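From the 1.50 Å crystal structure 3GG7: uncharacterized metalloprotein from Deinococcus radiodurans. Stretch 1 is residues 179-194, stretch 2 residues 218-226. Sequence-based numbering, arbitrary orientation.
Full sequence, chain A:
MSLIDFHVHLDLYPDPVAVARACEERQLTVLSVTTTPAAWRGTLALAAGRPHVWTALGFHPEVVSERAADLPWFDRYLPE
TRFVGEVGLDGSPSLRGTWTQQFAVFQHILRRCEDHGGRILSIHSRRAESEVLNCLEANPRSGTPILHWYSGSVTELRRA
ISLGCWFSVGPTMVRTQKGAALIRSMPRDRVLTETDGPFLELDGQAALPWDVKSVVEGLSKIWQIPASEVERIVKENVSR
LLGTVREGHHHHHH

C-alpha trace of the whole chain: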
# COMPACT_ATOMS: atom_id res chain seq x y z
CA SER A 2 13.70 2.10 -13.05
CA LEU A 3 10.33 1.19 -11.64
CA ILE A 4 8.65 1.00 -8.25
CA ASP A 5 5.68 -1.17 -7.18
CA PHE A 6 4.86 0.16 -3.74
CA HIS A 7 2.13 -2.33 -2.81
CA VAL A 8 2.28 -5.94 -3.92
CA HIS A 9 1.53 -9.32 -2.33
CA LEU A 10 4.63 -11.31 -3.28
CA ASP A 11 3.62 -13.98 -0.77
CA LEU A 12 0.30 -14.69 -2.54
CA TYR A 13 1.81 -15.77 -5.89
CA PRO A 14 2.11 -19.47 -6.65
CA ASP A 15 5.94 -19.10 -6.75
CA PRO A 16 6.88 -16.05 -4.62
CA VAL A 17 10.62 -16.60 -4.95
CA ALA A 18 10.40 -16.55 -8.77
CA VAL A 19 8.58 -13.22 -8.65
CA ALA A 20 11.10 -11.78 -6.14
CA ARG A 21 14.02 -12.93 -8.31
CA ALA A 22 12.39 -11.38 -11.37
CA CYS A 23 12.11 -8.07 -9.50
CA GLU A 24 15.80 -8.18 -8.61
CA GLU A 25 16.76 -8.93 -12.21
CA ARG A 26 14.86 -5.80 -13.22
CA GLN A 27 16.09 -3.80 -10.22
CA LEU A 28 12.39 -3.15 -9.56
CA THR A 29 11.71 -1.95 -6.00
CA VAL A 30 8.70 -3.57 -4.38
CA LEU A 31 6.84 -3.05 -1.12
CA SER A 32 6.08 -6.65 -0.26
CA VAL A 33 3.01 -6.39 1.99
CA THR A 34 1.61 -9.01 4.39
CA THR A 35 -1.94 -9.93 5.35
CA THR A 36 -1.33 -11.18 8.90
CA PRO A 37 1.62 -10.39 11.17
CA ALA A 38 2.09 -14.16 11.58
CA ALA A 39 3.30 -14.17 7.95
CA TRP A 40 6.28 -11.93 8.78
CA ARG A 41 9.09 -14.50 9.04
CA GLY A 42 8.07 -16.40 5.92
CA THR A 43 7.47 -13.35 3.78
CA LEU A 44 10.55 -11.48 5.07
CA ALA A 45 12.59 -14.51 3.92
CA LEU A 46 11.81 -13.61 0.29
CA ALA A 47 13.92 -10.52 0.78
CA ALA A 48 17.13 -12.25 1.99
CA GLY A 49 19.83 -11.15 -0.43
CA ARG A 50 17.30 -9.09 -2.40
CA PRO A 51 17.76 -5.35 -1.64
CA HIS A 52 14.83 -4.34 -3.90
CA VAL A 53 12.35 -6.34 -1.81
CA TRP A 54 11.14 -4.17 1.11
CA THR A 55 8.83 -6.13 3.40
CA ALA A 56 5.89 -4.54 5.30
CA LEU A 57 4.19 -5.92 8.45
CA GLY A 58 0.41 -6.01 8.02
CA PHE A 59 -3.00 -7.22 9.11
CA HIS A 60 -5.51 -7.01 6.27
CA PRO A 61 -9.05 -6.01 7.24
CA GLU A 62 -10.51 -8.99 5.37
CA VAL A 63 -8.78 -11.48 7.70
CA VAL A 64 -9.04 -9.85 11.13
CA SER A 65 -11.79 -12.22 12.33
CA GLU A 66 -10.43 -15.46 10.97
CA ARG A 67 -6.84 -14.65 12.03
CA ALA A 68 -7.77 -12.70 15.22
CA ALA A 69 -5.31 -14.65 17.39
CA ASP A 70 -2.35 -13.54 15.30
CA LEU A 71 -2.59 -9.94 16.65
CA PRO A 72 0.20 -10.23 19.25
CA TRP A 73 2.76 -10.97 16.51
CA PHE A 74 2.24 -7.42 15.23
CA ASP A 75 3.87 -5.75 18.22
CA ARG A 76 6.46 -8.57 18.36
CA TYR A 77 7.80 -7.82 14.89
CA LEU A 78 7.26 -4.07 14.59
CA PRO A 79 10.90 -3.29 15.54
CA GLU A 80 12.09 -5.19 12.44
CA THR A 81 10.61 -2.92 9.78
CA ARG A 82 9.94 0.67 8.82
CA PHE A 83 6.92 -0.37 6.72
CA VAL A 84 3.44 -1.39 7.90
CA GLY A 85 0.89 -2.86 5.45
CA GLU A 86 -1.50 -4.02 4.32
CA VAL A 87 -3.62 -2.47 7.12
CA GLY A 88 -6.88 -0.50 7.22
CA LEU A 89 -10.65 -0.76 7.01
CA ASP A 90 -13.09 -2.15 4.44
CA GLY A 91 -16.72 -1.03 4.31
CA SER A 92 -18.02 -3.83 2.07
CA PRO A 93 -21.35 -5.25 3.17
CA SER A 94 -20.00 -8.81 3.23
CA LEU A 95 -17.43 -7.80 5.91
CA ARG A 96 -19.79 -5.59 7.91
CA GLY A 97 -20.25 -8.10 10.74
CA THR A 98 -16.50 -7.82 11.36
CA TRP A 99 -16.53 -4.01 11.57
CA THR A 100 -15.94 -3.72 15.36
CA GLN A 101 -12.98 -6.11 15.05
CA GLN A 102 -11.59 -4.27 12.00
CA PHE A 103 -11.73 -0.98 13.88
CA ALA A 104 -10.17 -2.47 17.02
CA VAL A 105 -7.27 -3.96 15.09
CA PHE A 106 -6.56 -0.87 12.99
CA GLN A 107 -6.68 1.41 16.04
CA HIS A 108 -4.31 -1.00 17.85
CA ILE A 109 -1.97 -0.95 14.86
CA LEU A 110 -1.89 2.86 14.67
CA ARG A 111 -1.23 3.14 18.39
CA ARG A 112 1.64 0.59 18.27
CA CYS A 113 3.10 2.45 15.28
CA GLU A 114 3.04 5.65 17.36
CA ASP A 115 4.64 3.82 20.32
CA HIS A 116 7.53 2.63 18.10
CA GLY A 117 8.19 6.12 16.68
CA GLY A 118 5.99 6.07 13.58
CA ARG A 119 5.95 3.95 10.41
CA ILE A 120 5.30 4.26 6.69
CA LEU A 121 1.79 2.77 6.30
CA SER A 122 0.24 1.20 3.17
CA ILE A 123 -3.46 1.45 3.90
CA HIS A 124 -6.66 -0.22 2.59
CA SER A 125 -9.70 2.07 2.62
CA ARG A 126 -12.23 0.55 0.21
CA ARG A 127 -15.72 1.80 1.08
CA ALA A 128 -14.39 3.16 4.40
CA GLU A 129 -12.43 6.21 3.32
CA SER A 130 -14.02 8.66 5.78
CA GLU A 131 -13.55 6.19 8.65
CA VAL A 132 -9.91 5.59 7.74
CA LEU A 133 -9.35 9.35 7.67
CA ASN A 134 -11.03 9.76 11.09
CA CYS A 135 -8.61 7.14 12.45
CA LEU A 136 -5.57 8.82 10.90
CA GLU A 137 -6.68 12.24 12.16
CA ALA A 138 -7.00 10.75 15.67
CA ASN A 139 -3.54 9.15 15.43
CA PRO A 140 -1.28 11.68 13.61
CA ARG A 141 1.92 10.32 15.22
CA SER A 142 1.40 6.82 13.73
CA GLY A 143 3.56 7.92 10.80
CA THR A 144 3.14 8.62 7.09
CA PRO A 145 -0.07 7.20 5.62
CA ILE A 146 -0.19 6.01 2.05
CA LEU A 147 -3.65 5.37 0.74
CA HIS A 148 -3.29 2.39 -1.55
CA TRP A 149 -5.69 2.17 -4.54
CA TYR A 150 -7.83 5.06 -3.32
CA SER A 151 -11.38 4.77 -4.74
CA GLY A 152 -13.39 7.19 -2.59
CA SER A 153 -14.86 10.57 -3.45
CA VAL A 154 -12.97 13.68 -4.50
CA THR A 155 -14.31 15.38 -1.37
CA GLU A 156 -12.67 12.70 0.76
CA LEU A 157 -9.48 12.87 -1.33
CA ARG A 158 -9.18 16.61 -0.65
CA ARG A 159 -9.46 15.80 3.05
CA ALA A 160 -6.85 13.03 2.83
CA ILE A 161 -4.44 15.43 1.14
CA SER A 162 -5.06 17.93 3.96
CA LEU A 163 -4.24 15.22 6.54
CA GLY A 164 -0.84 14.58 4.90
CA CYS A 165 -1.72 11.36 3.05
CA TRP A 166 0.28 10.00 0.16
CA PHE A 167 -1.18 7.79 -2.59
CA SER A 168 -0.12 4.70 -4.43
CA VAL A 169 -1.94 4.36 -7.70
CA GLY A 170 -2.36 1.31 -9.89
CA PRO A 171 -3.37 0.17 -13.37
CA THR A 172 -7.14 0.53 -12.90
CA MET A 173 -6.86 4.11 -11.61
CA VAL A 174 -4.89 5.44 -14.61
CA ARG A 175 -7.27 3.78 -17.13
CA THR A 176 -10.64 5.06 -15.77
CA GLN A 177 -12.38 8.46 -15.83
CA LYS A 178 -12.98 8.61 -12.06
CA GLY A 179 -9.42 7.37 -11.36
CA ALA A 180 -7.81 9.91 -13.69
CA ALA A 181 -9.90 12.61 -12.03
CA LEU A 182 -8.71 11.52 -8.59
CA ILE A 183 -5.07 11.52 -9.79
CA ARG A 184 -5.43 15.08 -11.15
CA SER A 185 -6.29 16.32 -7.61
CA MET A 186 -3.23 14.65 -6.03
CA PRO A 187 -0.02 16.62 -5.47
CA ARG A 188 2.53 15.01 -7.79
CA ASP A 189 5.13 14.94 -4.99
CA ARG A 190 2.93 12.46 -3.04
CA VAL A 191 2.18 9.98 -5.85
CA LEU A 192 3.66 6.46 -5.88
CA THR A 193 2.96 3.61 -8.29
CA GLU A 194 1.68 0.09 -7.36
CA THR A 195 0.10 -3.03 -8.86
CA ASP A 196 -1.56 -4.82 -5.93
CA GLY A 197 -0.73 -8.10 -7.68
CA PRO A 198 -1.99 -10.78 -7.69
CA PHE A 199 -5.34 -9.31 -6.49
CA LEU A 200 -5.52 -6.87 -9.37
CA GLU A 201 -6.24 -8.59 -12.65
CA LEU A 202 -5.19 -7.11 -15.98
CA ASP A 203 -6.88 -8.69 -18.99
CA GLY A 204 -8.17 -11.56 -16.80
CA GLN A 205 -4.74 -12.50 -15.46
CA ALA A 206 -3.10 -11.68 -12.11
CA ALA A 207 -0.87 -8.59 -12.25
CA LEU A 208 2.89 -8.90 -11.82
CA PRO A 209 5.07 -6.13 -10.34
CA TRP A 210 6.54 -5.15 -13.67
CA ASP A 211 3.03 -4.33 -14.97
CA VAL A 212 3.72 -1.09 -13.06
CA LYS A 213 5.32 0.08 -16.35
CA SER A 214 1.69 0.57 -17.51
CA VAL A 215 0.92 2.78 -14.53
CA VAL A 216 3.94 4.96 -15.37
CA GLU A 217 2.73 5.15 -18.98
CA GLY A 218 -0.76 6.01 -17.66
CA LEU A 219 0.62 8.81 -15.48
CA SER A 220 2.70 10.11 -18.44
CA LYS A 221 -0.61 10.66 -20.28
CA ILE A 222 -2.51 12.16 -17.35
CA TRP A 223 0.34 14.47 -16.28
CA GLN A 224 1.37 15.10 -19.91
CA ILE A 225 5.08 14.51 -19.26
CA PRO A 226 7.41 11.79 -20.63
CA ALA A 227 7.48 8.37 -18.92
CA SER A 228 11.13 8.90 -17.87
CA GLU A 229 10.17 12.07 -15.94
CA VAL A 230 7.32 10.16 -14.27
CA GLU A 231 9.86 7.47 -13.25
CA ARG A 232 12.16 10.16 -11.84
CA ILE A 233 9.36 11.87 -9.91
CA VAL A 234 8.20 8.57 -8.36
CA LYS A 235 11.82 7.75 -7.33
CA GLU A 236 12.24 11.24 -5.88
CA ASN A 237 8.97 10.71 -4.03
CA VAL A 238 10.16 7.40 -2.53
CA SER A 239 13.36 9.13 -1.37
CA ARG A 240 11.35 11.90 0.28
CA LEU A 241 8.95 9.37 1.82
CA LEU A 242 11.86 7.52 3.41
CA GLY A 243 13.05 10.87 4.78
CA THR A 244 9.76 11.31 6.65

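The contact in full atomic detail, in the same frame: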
# COMPACT_ATOMS: atom_id res chain seq x y z
N GLY A 179 -10.81 7.53 -11.84
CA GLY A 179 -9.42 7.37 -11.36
C GLY A 179 -8.50 8.48 -11.83
O GLY A 179 -7.73 9.06 -11.05
N ALA A 180 -8.61 8.82 -13.12
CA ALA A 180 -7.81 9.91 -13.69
C ALA A 180 -8.17 11.23 -13.03
O ALA A 180 -7.29 12.07 -12.78
CB ALA A 180 -7.98 9.97 -15.21
N ALA A 181 -9.45 11.42 -12.72
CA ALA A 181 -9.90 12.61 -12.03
C ALA A 181 -9.35 12.69 -10.61
O ALA A 181 -8.98 13.76 -10.14
CB ALA A 181 -11.43 12.68 -12.01
N LEU A 182 -9.31 11.56 -9.92
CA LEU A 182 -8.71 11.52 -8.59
C LEU A 182 -7.21 11.87 -8.67
O LEU A 182 -6.71 12.68 -7.92
CB LEU A 182 -8.93 10.14 -7.94
CG LEU A 182 -10.35 9.81 -7.43
CD1 LEU A 182 -10.48 8.32 -7.09
CD2 LEU A 182 -10.65 10.68 -6.23
N ILE A 183 -6.51 11.25 -9.60
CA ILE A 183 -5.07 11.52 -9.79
C ILE A 183 -4.78 13.00 -10.06
O ILE A 183 -3.85 13.56 -9.50
CB ILE A 183 -4.50 10.60 -10.91
CG1 ILE A 183 -4.50 9.12 -10.44
CG2 ILE A 183 -3.09 11.07 -11.33
CD1 ILE A 183 -4.20 8.10 -11.54
N ARG A 184 -5.62 13.65 -10.87
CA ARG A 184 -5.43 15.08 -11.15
C ARG A 184 -5.50 15.99 -9.90
O ARG A 184 -4.86 17.05 -9.87
CB ARG A 184 -6.40 15.58 -12.22
CG ARG A 184 -6.09 15.02 -13.58
CD ARG A 184 -6.89 15.71 -14.66
NE ARG A 184 -7.12 14.77 -15.75
CZ ARG A 184 -8.20 14.02 -15.89
NH1 ARG A 184 -9.23 14.10 -15.04
NH2 ARG A 184 -8.28 13.19 -16.92
N SER A 185 -6.23 15.57 -8.87
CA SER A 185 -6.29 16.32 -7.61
C SER A 185 -5.12 16.06 -6.62
O SER A 185 -4.93 16.80 -5.65
CB SER A 185 -7.63 16.07 -6.92
OG SER A 185 -8.65 16.64 -7.70
N MET A 186 -4.32 15.04 -6.91
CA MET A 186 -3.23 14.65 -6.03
C MET A 186 -1.99 15.49 -6.31
O MET A 186 -1.62 15.68 -7.47
CB MET A 186 -2.88 13.16 -6.26
CG MET A 186 -3.98 12.16 -5.92
SD MET A 186 -3.50 10.44 -6.35
CE MET A 186 -5.00 9.57 -5.94
N PRO A 187 -1.32 15.99 -5.24
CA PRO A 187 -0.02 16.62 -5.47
C PRO A 187 0.95 15.59 -6.05
O PRO A 187 1.03 14.45 -5.55
CB PRO A 187 0.41 17.09 -4.07
CG PRO A 187 -0.57 16.53 -3.14
CD PRO A 187 -1.71 15.97 -3.83
N ARG A 188 1.67 15.97 -7.10
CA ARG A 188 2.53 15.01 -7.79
C ARG A 188 3.66 14.53 -6.91
O ARG A 188 4.17 13.43 -7.16
CB ARG A 188 3.10 15.59 -9.09
CG ARG A 188 2.04 15.83 -10.13
CD ARG A 188 2.63 16.25 -11.45
NE ARG A 188 1.59 16.61 -12.41
CZ ARG A 188 1.84 17.10 -13.62
NH1 ARG A 188 3.09 17.31 -14.03
NH2 ARG A 188 0.83 17.37 -14.44
N ASP A 189 4.05 15.32 -5.92
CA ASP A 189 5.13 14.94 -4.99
C ASP A 189 4.68 13.96 -3.89
O ASP A 189 5.48 13.63 -3.01
CB ASP A 189 5.87 16.18 -4.42
CG ASP A 189 4.99 17.15 -3.68
OD1 ASP A 189 3.79 16.86 -3.47
OD2 ASP A 189 5.52 18.21 -3.25
N ARG A 190 3.43 13.49 -3.97
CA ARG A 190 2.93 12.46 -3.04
C ARG A 190 2.34 11.24 -3.76
O ARG A 190 1.61 10.44 -3.14
CB ARG A 190 1.90 13.07 -2.10
CG ARG A 190 2.54 13.96 -1.01
CD ARG A 190 1.55 14.30 0.11
NE ARG A 190 1.05 15.65 -0.00
CZ ARG A 190 -0.03 16.10 0.64
NH1 ARG A 190 -0.73 15.31 1.46
NH2 ARG A 190 -0.39 17.37 0.46
N VAL A 191 2.67 11.08 -5.03
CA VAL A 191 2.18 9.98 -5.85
C VAL A 191 3.24 8.89 -6.02
O VAL A 191 4.38 9.16 -6.40
CB VAL A 191 1.65 10.48 -7.20
CG1 VAL A 191 1.20 9.33 -8.10
CG2 VAL A 191 0.47 11.40 -6.93
N LEU A 192 2.85 7.66 -5.68
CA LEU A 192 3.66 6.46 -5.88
C LEU A 192 2.88 5.55 -6.80
O LEU A 192 1.66 5.69 -6.96
CB LEU A 192 3.90 5.76 -4.52
CG LEU A 192 4.51 6.64 -3.44
CD1 LEU A 192 4.49 5.92 -2.11
CD2 LEU A 192 5.93 7.11 -3.82
N THR A 193 3.57 4.58 -7.39
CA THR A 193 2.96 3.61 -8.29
C THR A 193 2.88 2.25 -7.59
O THR A 193 3.74 1.93 -6.80
CB THR A 193 3.77 3.50 -9.59
OG1 THR A 193 5.17 3.38 -9.30
CG2 THR A 193 3.58 4.75 -10.49
N GLU A 194 1.87 1.45 -7.92
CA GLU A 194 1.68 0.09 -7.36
C GLU A 194 1.01 -0.81 -8.39
O GLU A 194 0.49 -0.31 -9.39
CB GLU A 194 0.81 0.13 -6.10
CG GLU A 194 -0.67 0.53 -6.35
CD GLU A 194 -1.59 0.26 -5.15
OE1 GLU A 194 -1.26 0.71 -4.03
OE2 GLU A 194 -2.61 -0.43 -5.33
N GLY A 218 0.52 5.34 -17.97
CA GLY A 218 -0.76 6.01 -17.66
C GLY A 218 -0.59 7.40 -17.06
O GLY A 218 -1.30 8.35 -17.43
N LEU A 219 0.32 7.52 -16.10
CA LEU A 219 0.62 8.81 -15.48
C LEU A 219 1.26 9.79 -16.47
O LEU A 219 1.04 11.00 -16.38
CB LEU A 219 1.55 8.63 -14.28
CG LEU A 219 0.91 8.12 -12.99
CD1 LEU A 219 2.02 7.85 -11.92
CD2 LEU A 219 -0.14 9.09 -12.46
N SER A 220 2.09 9.28 -17.38
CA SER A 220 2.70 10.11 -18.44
C SER A 220 1.59 10.83 -19.22
O SER A 220 1.70 12.03 -19.52
CB SER A 220 3.55 9.24 -19.38
OG SER A 220 4.04 9.98 -20.49
N LYS A 221 0.52 10.11 -19.52
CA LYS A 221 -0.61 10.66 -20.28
C LYS A 221 -1.42 11.66 -19.47
O LYS A 221 -1.78 12.74 -19.96
CB LYS A 221 -1.53 9.53 -20.74
CG LYS A 221 -0.94 8.58 -21.76
CD LYS A 221 -1.96 7.50 -22.13
CE LYS A 221 -1.43 6.52 -23.17
NZ LYS A 221 -2.49 6.11 -24.16
N ILE A 222 -1.72 11.30 -18.22
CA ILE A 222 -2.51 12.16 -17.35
C ILE A 222 -1.75 13.44 -16.98
O ILE A 222 -2.33 14.53 -17.01
CB ILE A 222 -2.94 11.41 -16.06
CG1 ILE A 222 -3.89 10.27 -16.41
CG2 ILE A 222 -3.64 12.36 -15.11
CD1 ILE A 222 -4.10 9.27 -15.30
N TRP A 223 -0.47 13.32 -16.65
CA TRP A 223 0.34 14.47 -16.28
C TRP A 223 0.86 15.23 -17.50
O TRP A 223 1.32 16.36 -17.37
CB TRP A 223 1.53 14.03 -15.43
CG TRP A 223 1.20 13.58 -14.02
CD1 TRP A 223 0.01 13.71 -13.36
CD2 TRP A 223 2.11 12.97 -13.10
NE1 TRP A 223 0.12 13.19 -12.08
CE2 TRP A 223 1.40 12.74 -11.90
CE3 TRP A 223 3.44 12.59 -13.17
CZ2 TRP A 223 2.00 12.15 -10.79
CZ3 TRP A 223 4.03 12.00 -12.06
CH2 TRP A 223 3.31 11.80 -10.89
N GLN A 224 0.80 14.58 -18.66
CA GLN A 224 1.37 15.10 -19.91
C GLN A 224 2.87 15.41 -19.81
O GLN A 224 3.34 16.48 -20.22
CB GLN A 224 0.53 16.28 -20.44
CG GLN A 224 -0.89 15.84 -20.81
CD GLN A 224 -1.80 16.97 -21.29
OE1 GLN A 224 -2.08 17.92 -20.57
NE2 GLN A 224 -2.27 16.84 -22.51
N ILE A 225 3.62 14.47 -19.24
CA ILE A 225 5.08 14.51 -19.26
C ILE A 225 5.61 13.13 -19.73
O ILE A 225 4.86 12.15 -19.73
CB ILE A 225 5.69 14.90 -17.89
CG1 ILE A 225 5.53 13.79 -16.85
CG2 ILE A 225 5.07 16.20 -17.38
CD1 ILE A 225 6.10 14.14 -15.49
N PRO A 226 6.88 13.07 -20.16
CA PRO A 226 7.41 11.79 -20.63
C PRO A 226 7.50 10.74 -19.52
O PRO A 226 7.71 11.09 -18.35
CB PRO A 226 8.81 12.16 -21.13
CG PRO A 226 8.70 13.61 -21.50
CD PRO A 226 7.82 14.18 -20.44
O HOH W 1 -1.10 13.78 -9.58
O HOH W 2 -5.17 14.74 -17.72

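Stretch 1 carries part of a helix that begins before 179, a turn with a short 3-10 segment at 188-189, and strand 191-193; stretch 2 is the last part of a helix, 218-223, and the turn that follows. The helix axes cross at -67° and approach to 10.6 Å, with Ala180 CA and Ile222 CA 6.8 Å apart. The strand runs at 150° to the second helix, 11.7 Å away at the closest approach of the axes. Gln224, with positive phi, takes the chain out of the helix, and a very short hydrogen bond from Ser220 OG to Ile225 O (2.4 Å) ties the turn back. Between the helices the packing is apolar: Ile222 CD1 lies 3.9 Å from both Ala180 CB, whose small side chain takes up little room here, and Ile183 CD1, while Ile183 CG2 meets Leu219 CD2 at 3.7 Å. The other branch of Leu219 faces the strand, its CD1 4.2 Å from Val191 CG1 and 3.8 Å from Thr193 CG2, so the threonine offers its methyl here while its hydroxyl is hydrogen-bonded elsewhere in the structure. Trp223, buried, connects this apolar packing to the exposed Arg188. Val191 CB sits at its ring edge, 4.0 Å from CZ2, and Arg188 covers one face: the side chain, m at chi1 and extended from chi2 on, brings its guanidinium flat onto the indole, planes at 18°, with Arg188 NE 3.4 Å from Trp223 CD1. Arg188 NH2 also gives a weak hydrogen bond to Trp223 O (3.1 Å, 124°). Waters satisfy polar groups beside the apolar packing. Water 1 accepts from Trp223 NE1 (2.8 Å) and donates to Ile183 O (2.8 Å) and Met186 O (2.9 Å), linking the indole to the backbone at Ile183 and Met186; water 2 accepts from Arg184 NE (2.8 Å) and donates to Ile222 O (2.9 Å), while Arg184 CG packs 3.9 Å from Ile222 CG2.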